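Local coordinates for protein xyloglucan-specific endo-beta-1,4-glucanase BoGH9A (Bacteroides ovatus, PDB 6DHT) that cleaves the beta-1,4-glucan backbone of xyloglucan internally as a family 9 glycoside hydrolase, releasing xyloglucan oligosaccharides, at residues Ala296-Tyr304 against Leu349-Tyr358; Met186-Leu194 against Val449-Gln457. One frame throughout, in Å; residues are numbered along the deposited sequence.

Overall arrangement
Both contacts pair helices within the family 9 hydrolase domain, away from its annotated sites, and contact 1 is nested along the chain inside the loop closed by contact 2. The centre of contact 1 lies about 25 Å from the centre of the chain, that of contact 2 about 13 Å. Contact 1 combines leucine packing with a tyrosine-carboxylate bond, an edge-to-face tyrosine pair and bridging waters. Contact 2 is deeper and more apolar; a water bridges its two segments. They share no element and their centres are about 23 Å apart, but helix 265-281 touches both. Its Arg-280 hydrogen-bonds to Ser-352 of contact 1 and to Gln-191 of contact 2.

Contact 1: Ala296-Tyr304 against Leu349-Tyr358; sequences ALLAAEKAY and LYFSTGKEIY
Leu-297 and Glu-301 face Ser-352 and Leu-349 where helix 292-309 passes the last turn of helix 339-353, the axes of segments 296-304 and 349-353 running roughly antiparallel at 141° and 11.6 Å apart. Leu-349 is the knob: its side chain sits in a hole formed by Leu-297, Ala-300, Glu-301 and Tyr-304. Its two methyls divide the work, CD2 lying 3.8 Å from CG of Glu-301 and CD1 3.7 Å from CB of Tyr-304. Farther along, Leu-297 CD1 meets Ser-352 CB and Thr-353 CG2. The methyl of Thr-353 is turned there because OG1 lies between its backbone N and carbonyl carbon (chi1 72°), where it donates to Leu-349 O and accepts from Lys-355 N in an ST turn. Tyr-358 comes from the following helix, with CB of Leu-349 over one face of its ring. Its OH donates to Glu-301 OE2 at 2.8 Å, using the anti lone pair of the carboxylate, and a water links the same OH to Glu-301 O. The ring edge of Tyr-358 points at the face of Tyr-304, a T-shaped pair with planes at 85°. A phenylalanine in place of Tyr-358 would probably leave Glu-301 OE2 without this donor and break the water bridge to Glu-301 O. A second water joins Glu-301 OE1 to Lys-355 NZ, whose charge probably favours an ionised carboxylate. Around the contact, helix 265-281 touches Leu-297 and Tyr-304 and accepts a hydrogen bond from Ser-352 OG through Ala-276 O, while Tyr-304 also packs on Phe-342 and Ala-346 of helix 339-353 and on Glu-361 of helix 356-364.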
loop_
_atom_site.group_PDB
_atom_site.type_symbol
_atom_site.label_atom_id
_atom_site.label_comp_id
_atom_site.label_asym_id
_atom_site.label_seq_id
_atom_site.Cartn_x
_atom_site.Cartn_y
_atom_site.Cartn_z
ATOM N N ALA A 296 -11.453 -11.362 -17.744
ATOM C CA ALA A 296 -11.522 -10.261 -16.782
ATOM C C ALA A 296 -12.456 -9.174 -17.261
ATOM O O ALA A 296 -13.251 -8.632 -16.501
ATOM C CB ALA A 296 -10.133 -9.677 -16.570
ATOM N N LEU A 297 -12.360 -8.844 -18.547
ATOM C CA LEU A 297 -13.191 -7.774 -19.077
ATOM C C LEU A 297 -14.680 -8.167 -19.073
ATOM O O LEU A 297 -15.540 -7.392 -18.654
ATOM C CB LEU A 297 -12.723 -7.362 -20.479
ATOM C CG LEU A 297 -13.463 -6.156 -21.042
ATOM C CD1 LEU A 297 -13.279 -4.921 -20.173
ATOM C CD2 LEU A 297 -13.016 -5.894 -22.472
ATOM N N LEU A 298 -14.969 -9.395 -19.466
ATOM C CA LEU A 298 -16.354 -9.870 -19.449
ATOM C C LEU A 298 -16.898 -9.829 -18.034
ATOM O O LEU A 298 -17.995 -9.331 -17.778
ATOM C CB LEU A 298 -16.425 -11.301 -19.987
ATOM C CG LEU A 298 -16.295 -11.447 -21.503
ATOM C CD1 LEU A 298 -16.081 -12.901 -21.900
ATOM C CD2 LEU A 298 -17.526 -10.896 -22.184
ATOM N N ALA A 299 -16.081 -10.275 -17.078
ATOM C CA ALA A 299 -16.470 -10.289 -15.678
ATOM C C ALA A 299 -16.703 -8.888 -15.136
ATOM O O ALA A 299 -17.626 -8.638 -14.359
ATOM C CB ALA A 299 -15.405 -10.987 -14.850
ATOM N N ALA A 300 -15.824 -7.967 -15.537
ATOM C CA ALA A 300 -15.942 -6.578 -15.114
ATOM C C ALA A 300 -17.253 -5.933 -15.538
ATOM O O ALA A 300 -17.896 -5.247 -14.753
ATOM C CB ALA A 300 -14.772 -5.765 -15.682
ATOM N N GLU A 301 -17.635 -6.170 -16.795
ATOM C CA GLU A 301 -18.840 -5.558 -17.345
ATOM C C GLU A 301 -20.078 -6.128 -16.647
ATOM O O GLU A 301 -20.987 -5.386 -16.293
ATOM C CB GLU A 301 -18.888 -5.728 -18.875
ATOM C CG GLU A 301 -17.754 -4.962 -19.587
ATOM C CD GLU A 301 -17.993 -4.701 -21.061
ATOM O OE1 GLU A 301 -17.459 -5.460 -21.893
ATOM O OE2 GLU A 301 -18.681 -3.709 -21.385
ATOM N N LYS A 302 -20.051 -7.423 -16.343
ATOM C CA LYS A 302 -21.150 -8.037 -15.602
ATOM C C LYS A 302 -21.225 -7.497 -14.163
ATOM O O LYS A 302 -22.303 -7.265 -13.629
ATOM C CB LYS A 302 -21.015 -9.566 -15.577
ATOM C CG LYS A 302 -21.367 -10.264 -16.889
ATOM C CD LYS A 302 -21.668 -11.746 -16.689
ATOM C CE LYS A 302 -23.007 -11.966 -15.962
ATOM N NZ LYS A 302 -23.301 -13.410 -15.717
ATOM N N ALA A 303 -20.080 -7.282 -13.519
ATOM C CA ALA A 303 -20.100 -6.739 -12.170
ATOM C C ALA A 303 -20.592 -5.297 -12.137
ATOM O O ALA A 303 -21.333 -4.901 -11.248
ATOM C CB ALA A 303 -18.701 -6.824 -11.539
ATOM N N TYR A 304 -20.162 -4.494 -13.107
ATOM C CA TYR A 304 -20.606 -3.120 -13.156
ATOM C C TYR A 304 -22.128 -3.068 -13.381
ATOM O O TYR A 304 -22.829 -2.285 -12.737
ATOM C CB TYR A 304 -19.844 -2.380 -14.266
ATOM C CG TYR A 304 -20.109 -0.903 -14.296
ATOM C CD1 TYR A 304 -21.141 -0.382 -15.062
ATOM C CD2 TYR A 304 -19.315 -0.019 -13.577
ATOM C CE1 TYR A 304 -21.395 0.960 -15.087
ATOM C CE2 TYR A 304 -19.561 1.334 -13.597
ATOM C CZ TYR A 304 -20.603 1.818 -14.362
ATOM O OH TYR A 304 -20.859 3.163 -14.389
ATOM N N LEU A 349 -13.384 1.049 -17.223
ATOM C CA LEU A 349 -14.146 0.434 -18.300
ATOM C C LEU A 349 -14.110 1.278 -19.569
ATOM O O LEU A 349 -14.000 0.742 -20.656
ATOM C CB LEU A 349 -15.581 0.146 -17.855
ATOM C CG LEU A 349 -15.652 -1.158 -17.037
ATOM C CD1 LEU A 349 -16.899 -1.228 -16.180
ATOM C CD2 LEU A 349 -15.505 -2.400 -17.920
ATOM N N TYR A 350 -14.152 2.593 -19.416
ATOM C CA TYR A 350 -13.972 3.469 -20.569
ATOM C C TYR A 350 -12.615 3.240 -21.242
ATOM O O TYR A 350 -12.526 3.144 -22.475
ATOM C CB TYR A 350 -14.108 4.927 -20.171
ATOM C CG TYR A 350 -13.903 5.933 -21.300
ATOM C CD1 TYR A 350 -14.554 5.784 -22.524
ATOM C CD2 TYR A 350 -13.090 7.045 -21.132
ATOM C CE1 TYR A 350 -14.384 6.711 -23.550
ATOM C CE2 TYR A 350 -12.935 7.979 -22.139
ATOM C CZ TYR A 350 -13.579 7.803 -23.349
ATOM O OH TYR A 350 -13.418 8.732 -24.358
ATOM N N PHE A 351 -11.539 3.171 -20.464
ATOM C CA PHE A 351 -10.222 3.010 -21.078
ATOM C C PHE A 351 -10.002 1.619 -21.658
ATOM O O PHE A 351 -9.302 1.467 -22.654
ATOM C CB PHE A 351 -9.106 3.418 -20.102
ATOM C CG PHE A 351 -9.110 4.898 -19.812
ATOM C CD1 PHE A 351 -9.031 5.820 -20.858
ATOM C CD2 PHE A 351 -9.230 5.371 -18.525
ATOM C CE1 PHE A 351 -9.077 7.166 -20.610
ATOM C CE2 PHE A 351 -9.271 6.727 -18.268
ATOM C CZ PHE A 351 -9.186 7.629 -19.312
ATOM N N SER A 352 -10.654 0.610 -21.097
ATOM C CA SER A 352 -10.530 -0.735 -21.647
ATOM C C SER A 352 -11.446 -1.039 -22.848
ATOM O O SER A 352 -11.095 -1.881 -23.658
ATOM C CB SER A 352 -10.787 -1.776 -20.575
ATOM O OG SER A 352 -9.818 -1.633 -19.531
ATOM N N THR A 353 -12.588 -0.362 -22.946
ATOM C CA THR A 353 -13.556 -0.663 -24.011
ATOM C C THR A 353 -13.715 0.467 -25.010
ATOM O O THR A 353 -14.169 0.231 -26.134
ATOM C CB THR A 353 -14.971 -0.975 -23.459
ATOM O OG1 THR A 353 -15.593 0.215 -22.962
ATOM C CG2 THR A 353 -14.929 -2.058 -22.393
ATOM N N GLY A 354 -13.402 1.689 -24.603
ATOM C CA GLY A 354 -13.610 2.849 -25.451
ATOM C C GLY A 354 -15.043 3.334 -25.501
ATOM O O GLY A 354 -15.324 4.340 -26.158
ATOM N N LYS A 355 -15.945 2.656 -24.801
ATOM C CA LYS A 355 -17.377 2.973 -24.905
ATOM C C LYS A 355 -17.805 4.249 -24.183
ATOM O O LYS A 355 -17.558 4.446 -22.984
ATOM C CB LYS A 355 -18.235 1.782 -24.470
ATOM C CG LYS A 355 -18.050 0.568 -25.324
ATOM C CD LYS A 355 -18.989 -0.552 -24.917
ATOM C CE LYS A 355 -18.976 -1.671 -25.946
ATOM N NZ LYS A 355 -19.822 -2.808 -25.519
ATOM N N GLU A 356 -18.454 5.132 -24.931
ATOM C CA GLU A 356 -18.892 6.420 -24.420
ATOM C C GLU A 356 -19.875 6.281 -23.258
ATOM O O GLU A 356 -19.972 7.145 -22.389
ATOM C CB GLU A 356 -19.487 7.266 -25.563
ATOM C CG GLU A 356 -18.496 7.529 -26.689
ATOM C CD GLU A 356 -19.106 8.248 -27.892
ATOM O OE1 GLU A 356 -20.333 8.488 -27.909
ATOM O OE2 GLU A 356 -18.346 8.581 -28.824
ATOM N N ILE A 357 -20.606 5.175 -23.227
ATOM C CA ILE A 357 -21.575 4.968 -22.174
ATOM C C ILE A 357 -20.875 4.900 -20.804
ATOM O O ILE A 357 -21.404 5.383 -19.803
ATOM C CB ILE A 357 -22.437 3.717 -22.461
ATOM C CG1 ILE A 357 -23.646 3.678 -21.546
ATOM C CG2 ILE A 357 -21.617 2.430 -22.365
ATOM C CD1 ILE A 357 -24.718 2.719 -22.046
ATOM N N TYR A 358 -19.669 4.335 -20.772
ATOM C CA TYR A 358 -18.879 4.328 -19.539
ATOM C C TYR A 358 -18.269 5.696 -19.211
ATOM O O TYR A 358 -18.260 6.106 -18.059
ATOM C CB TYR A 358 -17.781 3.266 -19.619
ATOM C CG TYR A 358 -18.279 1.853 -19.588
ATOM C CD1 TYR A 358 -19.070 1.416 -18.537
ATOM C CD2 TYR A 358 -17.948 0.949 -20.578
ATOM C CE1 TYR A 358 -19.538 0.130 -18.478
ATOM C CE2 TYR A 358 -18.417 -0.356 -20.532
ATOM C CZ TYR A 358 -19.210 -0.754 -19.472
ATOM O OH TYR A 358 -19.673 -2.049 -19.410
HETATM O O HOH W 1 -21.493 -3.130 -17.757
HETATM O O HOH W 2 -17.668 -4.256 -24.158
#

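Contact 2: Met186-Leu194 against Val449-Gln457; sequences MQSIYQLFL and VSLMYAYLQ. With EDO (1,2-ethanediol), chain P; EDO (1,2-ethanediol), chain L.
Tyr-453 OH and the backbone O of Ser-188 share one water, which lies 2.7 Å from Tyr-453 OH, at the edge of the phenol ring and in its plane, and donates a hydrogen bond to Ser-188 O. No direct hydrogen bond joins the two segments. The phenol end of Tyr-453 pushes between side chains of helix 176-192: its OH is 3.4 Å from CB of Ser-188, whose own hydroxyl is bonded to Gly-184 O. Ile-189 CD1 approaches the ring of Tyr-453 at its edge, 3.9 Å from CE2, and also touches Val-449 CG1. Leu-192 CD1 comes obliquely to the same ring and reaches CD1 of Leu-456 at 3.6 Å. The methyl of Met-452 touches both Ile-189 and Leu-192. Its CG is anti to the backbone N (chi1 -178°), and further bends along the chain bring CE to 4.2 Å from both Ile-189 CG1 and Leu-192 CD1. The sulfur SD lies near the plane of the Phe-193 ring, at its edge beside CZ. An ethanediol molecule, probably from the crystallisation liquor, donates to Leu-192 O and touches both Phe-193 and Leu-456. Phe-384 stacks on the Tyr-453 ring, and helix 551-567 packs on Phe-193 and Met-452. The segment axes are 12.7 Å apart and inclined by only 27°, so that side chains from about two turns of each segment meet between the nearly parallel axes. This packing is consistent with neighbouring helices of the (alpha/alpha)6 barrel that family 9 glycoside hydrolases share.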
loop_
_atom_site.group_PDB
_atom_site.type_symbol
_atom_site.label_atom_id
_atom_site.label_comp_id
_atom_site.label_asym_id
_atom_site.label_seq_id
_atom_site.Cartn_x
_atom_site.Cartn_y
_atom_site.Cartn_z
ATOM N N MET A 186 -1.360 -0.737 -6.862
ATOM C CA MET A 186 -0.072 -1.226 -7.315
ATOM C C MET A 186 -0.009 -1.227 -8.831
ATOM O O MET A 186 1.025 -0.887 -9.418
ATOM C CB MET A 186 0.271 -2.587 -6.723
ATOM C CG MET A 186 0.521 -2.509 -5.222
ATOM S SD MET A 186 0.979 -4.065 -4.467
ATOM C CE MET A 186 -0.583 -4.878 -4.386
ATOM N N GLN A 187 -1.101 -1.609 -9.470
ATOM C CA GLN A 187 -1.159 -1.625 -10.940
ATOM C C GLN A 187 -1.209 -0.223 -11.536
ATOM O O GLN A 187 -0.872 -0.037 -12.719
ATOM C CB GLN A 187 -2.318 -2.538 -11.429
ATOM C CG GLN A 187 -1.974 -3.998 -11.197
ATOM C CD GLN A 187 -2.908 -5.042 -11.807
ATOM O OE1 GLN A 187 -2.496 -6.194 -11.921
ATOM N NE2 GLN A 187 -4.139 -4.683 -12.120
ATOM N N SER A 188 -1.614 0.787 -10.774
ATOM C CA SER A 188 -1.506 2.178 -11.234
ATOM C C SER A 188 -0.017 2.523 -11.374
ATOM O O SER A 188 0.420 3.079 -12.395
ATOM C CB SER A 188 -2.175 3.155 -10.255
ATOM O OG SER A 188 -3.565 2.897 -10.131
ATOM N N ILE A 189 0.793 2.188 -10.378
ATOM C CA ILE A 189 2.214 2.522 -10.439
ATOM C C ILE A 189 2.933 1.640 -11.481
ATOM O O ILE A 189 3.824 2.106 -12.215
ATOM C CB ILE A 189 2.860 2.462 -9.006
ATOM C CG1 ILE A 189 2.607 3.778 -8.232
ATOM C CG2 ILE A 189 4.354 2.222 -9.040
ATOM C CD1 ILE A 189 1.222 4.115 -7.971
ATOM N N TYR A 190 2.526 0.379 -11.570
ATOM C CA TYR A 190 3.054 -0.510 -12.606
ATOM C C TYR A 190 3.009 0.119 -14.010
ATOM O O TYR A 190 3.986 0.068 -14.770
ATOM C CB TYR A 190 2.267 -1.832 -12.594
ATOM C CG TYR A 190 2.653 -2.715 -13.752
ATOM C CD1 TYR A 190 3.782 -3.527 -13.680
ATOM C CD2 TYR A 190 1.886 -2.725 -14.917
ATOM C CE1 TYR A 190 4.175 -4.292 -14.783
ATOM C CE2 TYR A 190 2.253 -3.475 -15.974
ATOM C CZ TYR A 190 3.376 -4.276 -15.901
ATOM O OH TYR A 190 3.711 -5.015 -17.037
ATOM N N GLN A 191 1.875 0.724 -14.340
ATOM C CA GLN A 191 1.659 1.294 -15.674
ATOM C C GLN A 191 2.591 2.449 -15.975
ATOM O O GLN A 191 2.838 2.759 -17.150
ATOM C CB GLN A 191 0.207 1.728 -15.816
ATOM C CG GLN A 191 -0.765 0.564 -16.001
ATOM C CD GLN A 191 -2.211 0.992 -15.932
ATOM O OE1 GLN A 191 -2.834 1.277 -16.951
ATOM N NE2 GLN A 191 -2.783 0.987 -14.749
ATOM N N LEU A 192 3.139 3.092 -14.951
ATOM C CA LEU A 192 4.085 4.208 -15.123
ATOM C C LEU A 192 5.513 3.751 -15.321
ATOM O O LEU A 192 6.330 4.531 -15.819
ATOM C CB LEU A 192 4.066 5.095 -13.883
ATOM C CG LEU A 192 2.763 5.787 -13.497
ATOM C CD1 LEU A 192 2.862 6.358 -12.088
ATOM C CD2 LEU A 192 2.396 6.836 -14.501
ATOM N N PHE A 193 5.847 2.534 -14.897
ATOM C CA PHE A 193 7.224 2.063 -14.835
ATOM C C PHE A 193 7.382 0.649 -15.373
ATOM O O PHE A 193 7.867 -0.251 -14.718
ATOM C CB PHE A 193 7.736 2.135 -13.377
ATOM C CG PHE A 193 7.687 3.531 -12.786
ATOM C CD1 PHE A 193 8.584 4.491 -13.191
ATOM C CD2 PHE A 193 6.730 3.879 -11.858
ATOM C CE1 PHE A 193 8.517 5.779 -12.698
ATOM C CE2 PHE A 193 6.659 5.169 -11.363
ATOM C CZ PHE A 193 7.566 6.110 -11.752
ATOM N N LEU A 194 6.980 0.456 -16.615
ATOM C CA LEU A 194 6.975 -0.881 -17.177
ATOM C C LEU A 194 8.338 -1.545 -17.197
ATOM O O LEU A 194 8.458 -2.721 -16.892
ATOM C CB LEU A 194 6.380 -0.853 -18.610
ATOM C CG LEU A 194 4.884 -0.481 -18.702
ATOM C CD1 LEU A 194 4.409 -0.424 -20.165
ATOM C CD2 LEU A 194 4.024 -1.427 -17.952
ATOM N N VAL A 449 2.815 9.185 -2.630
ATOM C CA VAL A 449 2.403 8.707 -3.954
ATOM C C VAL A 449 1.778 9.870 -4.739
ATOM O O VAL A 449 2.062 10.051 -5.932
ATOM C CB VAL A 449 1.412 7.532 -3.838
ATOM C CG1 VAL A 449 0.838 7.157 -5.206
ATOM C CG2 VAL A 449 2.071 6.312 -3.239
ATOM N N SER A 450 0.900 10.623 -4.089
ATOM C CA SER A 450 0.237 11.782 -4.699
ATOM C C SER A 450 1.263 12.818 -5.171
ATOM O O SER A 450 1.172 13.366 -6.294
ATOM C CB SER A 450 -0.774 12.387 -3.745
ATOM O OG SER A 450 -1.717 11.438 -3.325
ATOM N N LEU A 451 2.268 13.093 -4.338
ATOM C CA LEU A 451 3.335 14.032 -4.715
ATOM C C LEU A 451 4.154 13.521 -5.874
ATOM O O LEU A 451 4.572 14.297 -6.744
ATOM C CB LEU A 451 4.230 14.290 -3.486
ATOM C CG LEU A 451 3.554 15.120 -2.402
ATOM C CD1 LEU A 451 4.340 15.058 -1.105
ATOM C CD2 LEU A 451 3.390 16.581 -2.863
ATOM N N MET A 452 4.422 12.227 -5.911
ATOM C CA MET A 452 5.134 11.633 -7.020
ATOM C C MET A 452 4.330 11.828 -8.327
ATOM O O MET A 452 4.879 12.189 -9.375
ATOM C CB MET A 452 5.405 10.152 -6.676
ATOM C CG MET A 452 6.187 9.356 -7.693
ATOM S SD MET A 452 5.235 8.824 -9.134
ATOM C CE MET A 452 4.047 7.720 -8.337
ATOM N N TYR A 453 3.018 11.602 -8.276
ATOM C CA TYR A 453 2.196 11.879 -9.451
ATOM C C TYR A 453 2.239 13.356 -9.823
ATOM O O TYR A 453 2.285 13.700 -11.003
ATOM C CB TYR A 453 0.736 11.489 -9.225
ATOM C CG TYR A 453 0.410 10.050 -9.589
ATOM C CD1 TYR A 453 0.094 9.699 -10.892
ATOM C CD2 TYR A 453 0.463 9.049 -8.640
ATOM C CE1 TYR A 453 -0.188 8.377 -11.230
ATOM C CE2 TYR A 453 0.182 7.729 -8.957
ATOM C CZ TYR A 453 -0.131 7.407 -10.257
ATOM O OH TYR A 453 -0.416 6.099 -10.607
ATOM N N ALA A 454 2.208 14.256 -8.855
ATOM C CA ALA A 454 2.315 15.686 -9.186
ATOM C C ALA A 454 3.635 16.027 -9.900
ATOM O O ALA A 454 3.645 16.837 -10.858
ATOM C CB ALA A 454 2.158 16.531 -7.938
ATOM N N TYR A 455 4.740 15.404 -9.492
ATOM C CA TYR A 455 6.011 15.522 -10.195
ATOM C C TYR A 455 5.854 15.028 -11.646
ATOM O O TYR A 455 6.238 15.722 -12.603
ATOM C CB TYR A 455 7.122 14.729 -9.494
ATOM C CG TYR A 455 8.364 14.602 -10.320
ATOM C CD1 TYR A 455 9.213 15.691 -10.510
ATOM C CD2 TYR A 455 8.681 13.409 -10.947
ATOM C CE1 TYR A 455 10.333 15.571 -11.287
ATOM C CE2 TYR A 455 9.800 13.286 -11.731
ATOM C CZ TYR A 455 10.636 14.372 -11.891
ATOM O OH TYR A 455 11.772 14.279 -12.684
ATOM N N LEU A 456 5.267 13.849 -11.826
ATOM C CA LEU A 456 5.136 13.287 -13.160
ATOM C C LEU A 456 4.317 14.190 -14.083
ATOM O O LEU A 456 4.590 14.257 -15.285
ATOM C CB LEU A 456 4.515 11.882 -13.100
ATOM C CG LEU A 456 5.392 10.787 -12.482
ATOM C CD1 LEU A 456 4.637 9.467 -12.600
ATOM C CD2 LEU A 456 6.736 10.674 -13.125
ATOM N N GLN A 457 3.355 14.911 -13.530
ATOM C CA GLN A 457 2.463 15.755 -14.323
ATOM C C GLN A 457 3.070 17.124 -14.664
ATOM O O GLN A 457 2.566 17.826 -15.547
ATOM C CB GLN A 457 1.149 15.958 -13.585
ATOM C CG GLN A 457 0.298 14.670 -13.486
ATOM C CD GLN A 457 -0.156 14.175 -14.847
ATOM O OE1 GLN A 457 -0.778 14.919 -15.583
ATOM N NE2 GLN A 457 0.191 12.945 -15.194
HETATM C C1 EDO P . 7.132 7.553 -15.652
HETATM O O1 EDO P . 6.372 7.222 -16.829
HETATM C C2 EDO P . 8.643 7.499 -15.908
HETATM O O2 EDO P . 9.191 8.821 -15.963
HETATM C C1 EDO L . -3.606 16.149 -18.132
HETATM O O1 EDO L . -4.087 16.275 -19.477
HETATM C C2 EDO L . -2.712 14.917 -18.028
HETATM O O2 EDO L . -1.428 15.227 -18.580
HETATM O O HOH W 3 -0.817 5.407 -13.172
#